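Local coordinates for cytochrome c-552/4 domain-containing protein (Ignicoccus hospitalis KIN4/I, PDB 4QO5), which is a membrane-associated octahaem cytochrome c that binds eight covalently attached haems and probably carries electrons along them, at the interface of chains A and B. Numbering follows the deposited sequence. Chains: chain A/B, Hypothetical multiheme protein.

The interface of chains A and B. Residues chain A 419, 422, 426, 429, 484, 489, 492-493, 498; chain B 147, 161-162, 165-166.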
ATOM      1  N   ARG A 419      -4.086 -14.038 -22.359  1.00 19.82           N
ATOM      2  CA  ARG A 419      -3.567 -13.818 -20.997  1.00 24.70           C
ATOM      3  C   ARG A 419      -3.276 -15.144 -20.270  1.00 22.78           C
ATOM      4  O   ARG A 419      -2.263 -15.268 -19.568  1.00 21.59           O
ATOM      5  CB  ARG A 419      -4.525 -12.960 -20.161  1.00 21.94           C
ATOM      6  CG  ARG A 419      -4.580 -11.489 -20.562  1.00 27.75           C
ATOM      7  CD  ARG A 419      -3.211 -10.815 -20.435  1.00 24.29           C
ATOM      8  NE  ARG A 419      -2.697 -10.841 -19.066  1.00 24.48           N
ATOM      9  CZ  ARG A 419      -1.632 -10.150 -18.656  1.00 25.68           C
ATOM     10  NH1 ARG A 419      -0.964  -9.377 -19.513  1.00 25.88           N
ATOM     11  NH2 ARG A 419      -1.234 -10.237 -17.392  1.00 24.28           N
ATOM     12  N   LEU A 422      -0.056 -16.485 -21.627  1.00 23.78           N
ATOM     13  CA  LEU A 422       1.041 -15.731 -21.037  1.00 23.67           C
ATOM     14  C   LEU A 422       1.306 -16.258 -19.627  1.00 22.50           C
ATOM     15  O   LEU A 422       2.458 -16.444 -19.223  1.00 22.69           O
ATOM     16  CB  LEU A 422       0.706 -14.236 -20.987  1.00 24.98           C
ATOM     17  CG  LEU A 422       1.827 -13.357 -20.453  1.00 24.41           C
ATOM     18  CD1 LEU A 422       3.050 -13.486 -21.360  1.00 27.38           C
ATOM     19  CD2 LEU A 422       1.356 -11.909 -20.357  1.00 23.67           C
ATOM     20  N   GLN A 426       4.805 -17.817 -17.852  1.00 20.93           N
ATOM     21  CA  GLN A 426       5.369 -17.327 -16.592  1.00 21.74           C
ATOM     22  C   GLN A 426       5.508 -18.411 -15.534  1.00 24.16           C
ATOM     23  O   GLN A 426       6.448 -18.387 -14.734  1.00 25.02           O
ATOM     24  CB  GLN A 426       4.578 -16.125 -16.071  1.00 22.09           C
ATOM     25  CG  GLN A 426       4.703 -14.955 -17.020  1.00 21.82           C
ATOM     26  CD  GLN A 426       6.152 -14.679 -17.377  1.00 27.27           C
ATOM     27  OE1 GLN A 426       6.912 -14.137 -16.566  1.00 24.84           O
ATOM     28  NE2 GLN A 426       6.552 -15.067 -18.589  1.00 21.25           N
ATOM     29  N   GLU A 429       8.663 -20.158 -16.712  1.00 23.84           N
ATOM     30  CA  GLU A 429       9.871 -19.378 -16.439  1.00 21.83           C
ATOM     31  C   GLU A 429      10.157 -19.240 -14.943  1.00 21.80           C
ATOM     32  O   GLU A 429      11.295 -19.418 -14.505  1.00 22.70           O
ATOM     33  CB  GLU A 429       9.815 -18.024 -17.151  1.00 22.31           C
ATOM     34  CG  GLU A 429       9.908 -18.226 -18.663  1.00 23.26           C
ATOM     35  CD  GLU A 429       9.705 -16.966 -19.476  1.00 31.72           C
ATOM     36  OE1 GLU A 429       9.452 -15.894 -18.881  1.00 28.68           O
ATOM     37  OE2 GLU A 429       9.794 -17.061 -20.724  1.00 31.35           O
ATOM     38  N   THR A 484       0.739 -11.862 -13.284  1.00 19.40           N
ATOM     39  CA  THR A 484       0.415 -12.265 -14.666  1.00 17.62           C
ATOM     40  C   THR A 484      -1.037 -12.726 -14.717  1.00 20.02           C
ATOM     41  O   THR A 484      -1.794 -12.302 -15.572  1.00 22.65           O
ATOM     42  CB  THR A 484       1.351 -13.370 -15.143  1.00 18.81           C
ATOM     43  OG1 THR A 484       2.705 -12.920 -15.003  1.00 20.97           O
ATOM     44  CG2 THR A 484       1.076 -13.738 -16.617  1.00 20.84           C
ATOM     45  N   GLN A 489       1.328  -5.070 -12.624  1.00 26.95           N
ATOM     46  CA  GLN A 489       2.421  -4.467 -13.359  1.00 32.64           C
ATOM     47  C   GLN A 489       3.669  -4.450 -12.475  1.00 34.52           C
ATOM     48  O   GLN A 489       4.632  -5.168 -12.734  1.00 37.22           O
ATOM     49  CB  GLN A 489       2.045  -3.053 -13.817  1.00 33.24           C
ATOM     50  CG  GLN A 489       0.977  -3.014 -14.923  1.00 38.57           C
ATOM     51  CD  GLN A 489      -0.446  -2.960 -14.382  1.00 33.85           C
ATOM     52  OE1 GLN A 489      -0.673  -2.690 -13.198  1.00 36.52           O
ATOM     53  NE2 GLN A 489      -1.414  -3.219 -15.249  1.00 32.37           N
ATOM     54  N   THR A 492       4.950  -7.701 -10.794  1.00 23.95           N
ATOM     55  CA  THR A 492       5.698  -8.612 -11.650  1.00 22.62           C
ATOM     56  C   THR A 492       7.102  -8.082 -11.942  1.00 27.21           C
ATOM     57  O   THR A 492       7.888  -8.746 -12.619  1.00 24.91           O
ATOM     58  CB  THR A 492       5.004  -8.823 -13.018  1.00 27.42           C
ATOM     59  OG1 THR A 492       4.921  -7.567 -13.703  1.00 25.35           O
ATOM     60  CG2 THR A 492       3.608  -9.376 -12.832  1.00 28.62           C
ATOM     61  N   THR A 493       7.415  -6.886 -11.443  1.00 21.65           N
ATOM     62  CA  THR A 493       8.656  -6.224 -11.819  1.00 21.24           C
ATOM     63  C   THR A 493       9.539  -5.828 -10.611  1.00 19.12           C
ATOM     64  O   THR A 493      10.225  -6.674 -10.045  1.00 25.42           O
ATOM     65  CB  THR A 493       8.355  -5.003 -12.721  1.00 22.26           C
ATOM     66  OG1 THR A 493       7.431  -5.395 -13.753  1.00 25.86           O
ATOM     67  CG2 THR A 493       9.625  -4.472 -13.360  1.00 25.81           C
ATOM     68  N   TRP A 498      10.132  -9.821 -11.318  1.00 22.86           N
ATOM     69  CA  TRP A 498      11.308 -10.298 -12.048  1.00 20.09           C
ATOM     70  C   TRP A 498      12.614  -9.680 -11.582  1.00 20.02           C
ATOM     71  O   TRP A 498      13.630 -10.370 -11.480  1.00 22.29           O
ATOM     72  CB  TRP A 498      11.152 -10.126 -13.574  1.00 20.25           C
ATOM     73  CG  TRP A 498      10.423 -11.285 -14.177  1.00 18.91           C
ATOM     74  CD1 TRP A 498       9.173 -11.279 -14.730  1.00 18.69           C
ATOM     75  CD2 TRP A 498      10.882 -12.637 -14.238  1.00 19.22           C
ATOM     76  NE1 TRP A 498       8.836 -12.543 -15.152  1.00 21.74           N
ATOM     77  CE2 TRP A 498       9.867 -13.396 -14.849  1.00 20.82           C
ATOM     78  CE3 TRP A 498      12.054 -13.284 -13.827  1.00 26.62           C
ATOM     79  CZ2 TRP A 498       9.981 -14.775 -15.058  1.00 27.73           C
ATOM     80  CZ3 TRP A 498      12.168 -14.656 -14.044  1.00 26.89           C
ATOM     81  CH2 TRP A 498      11.140 -15.381 -14.654  1.00 26.59           C
TER
ATOM     82  N   THR B 147      15.146  -9.469 -16.380  1.00 21.80           N
ATOM     83  CA  THR B 147      14.047 -10.336 -16.791  1.00 24.99           C
ATOM     84  C   THR B 147      14.490 -11.600 -17.508  1.00 26.32           C
ATOM     85  O   THR B 147      13.661 -12.340 -18.034  1.00 28.00           O
ATOM     86  CB  THR B 147      13.100  -9.593 -17.743  1.00 26.92           C
ATOM     87  OG1 THR B 147      13.843  -9.172 -18.896  1.00 24.45           O
ATOM     88  CG2 THR B 147      12.488  -8.374 -17.057  1.00 24.93           C
ATOM     89  N   THR B 161       7.572 -12.832 -23.307  1.00 28.49           N
ATOM     90  CA  THR B 161       7.193 -13.526 -22.071  1.00 21.22           C
ATOM     91  C   THR B 161       7.462 -12.694 -20.815  1.00 22.17           C
ATOM     92  O   THR B 161       6.619 -11.904 -20.405  1.00 21.09           O
ATOM     93  CB  THR B 161       7.831 -14.929 -21.950  1.00 28.39           C
ATOM     94  OG1 THR B 161       9.265 -14.835 -22.026  1.00 26.40           O
ATOM     95  CG2 THR B 161       7.314 -15.850 -23.063  1.00 30.29           C
ATOM     96  N   SER B 162       8.621 -12.878 -20.202  1.00 20.73           N
ATOM     97  CA  SER B 162       8.922 -12.143 -18.962  1.00 22.26           C
ATOM     98  C   SER B 162       8.847 -10.627 -19.115  1.00 24.97           C
ATOM     99  O   SER B 162       8.407  -9.927 -18.198  1.00 24.11           O
ATOM    100  CB  SER B 162      10.286 -12.548 -18.406  1.00 24.11           C
ATOM    101  OG  SER B 162      11.315 -12.222 -19.322  1.00 24.33           O
ATOM    102  N   THR B 165       5.046  -9.271 -19.435  1.00 22.74           N
ATOM    103  CA  THR B 165       4.268  -9.214 -18.212  1.00 19.75           C
ATOM    104  C   THR B 165       4.859  -8.206 -17.230  1.00 19.13           C
ATOM    105  O   THR B 165       4.215  -7.880 -16.227  1.00 24.60           O
ATOM    106  CB  THR B 165       4.160 -10.594 -17.546  1.00 25.30           C
ATOM    107  OG1 THR B 165       3.052 -10.593 -16.644  1.00 30.17           O
ATOM    108  CG2 THR B 165       5.440 -10.943 -16.788  1.00 24.20           C
ATOM    109  N   SER B 166       6.069  -7.722 -17.524  1.00 21.80           N
ATOM    110  CA  SER B 166       6.737  -6.749 -16.641  1.00 19.74           C
ATOM    111  C   SER B 166       6.897  -5.361 -17.270  1.00 19.86           C
ATOM    112  O   SER B 166       5.918  -4.618 -17.358  1.00 19.82           O
ATOM    113  CB  SER B 166       8.072  -7.292 -16.098  1.00 22.38           C
ATOM    114  OG  SER B 166       8.966  -7.680 -17.113  1.00 23.30           O
TER
HETATM  115  O   HOH W   1       0.970  -8.590 -16.279  1.00 35.13           O
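A short helix of chain B, residues 162-165, docks between the long C-terminal helices of chain A (413-447, 464-485 and 498-520) and the 3-10 helix 490-492. B:Thr165 buries the most surface of the residues in this patch. With its OG1 anti to the backbone N (chi1 -160°), it crosses A:Thr484 at about a right angle, and the hydroxyls share a hydrogen bond, OG1 to OG1, of 2.9 Å. A water at that same OG1 leads on to A:Arg419 NH2, whose guanidinium also grips A:Thr484 O on a lone pair. The B:Thr165 carbonyl O meets A:Thr492 OG1 at 2.6 Å, from above its plane; this hydroxyl also lies on a lone pair of A:Gln489 O, so its single hydrogen must be shared or alternate. Threonine suits position B:Thr165 because its methyl CG2 also meets the A:Gln426 amide tip to tip, 3.8 Å from CD. Glutamine offers acceptor and donor on one flat group, brought round by a bend at chi2 (-50°): OE1 takes the indole N-H of A:Trp498 NE1 at 2.9 Å, in the ring plane, while NE2 gives to A:Glu429 OE1 from above the carboxylate plane. An alanine at A:Gln426 would remove both bonds and would probably loosen the indole and carboxylate that face chain B. Glutamate's second oxygen, OE2, accepts B:Thr161 OG1 on its syn lone pair at 2.6 Å. Over one face of the A:Trp498 five-membered ring lies B:Ser162 CB, 3.8 Å from the centroid, a CH-pi contact that a small serine permits; its OG turns back to B:Thr147 O. The patch joins two copies within the deposited trimer largely through hydroxyls, with a carboxylate, a backbone carbonyl and an indole face, and may help hold the haem-bearing subunits together.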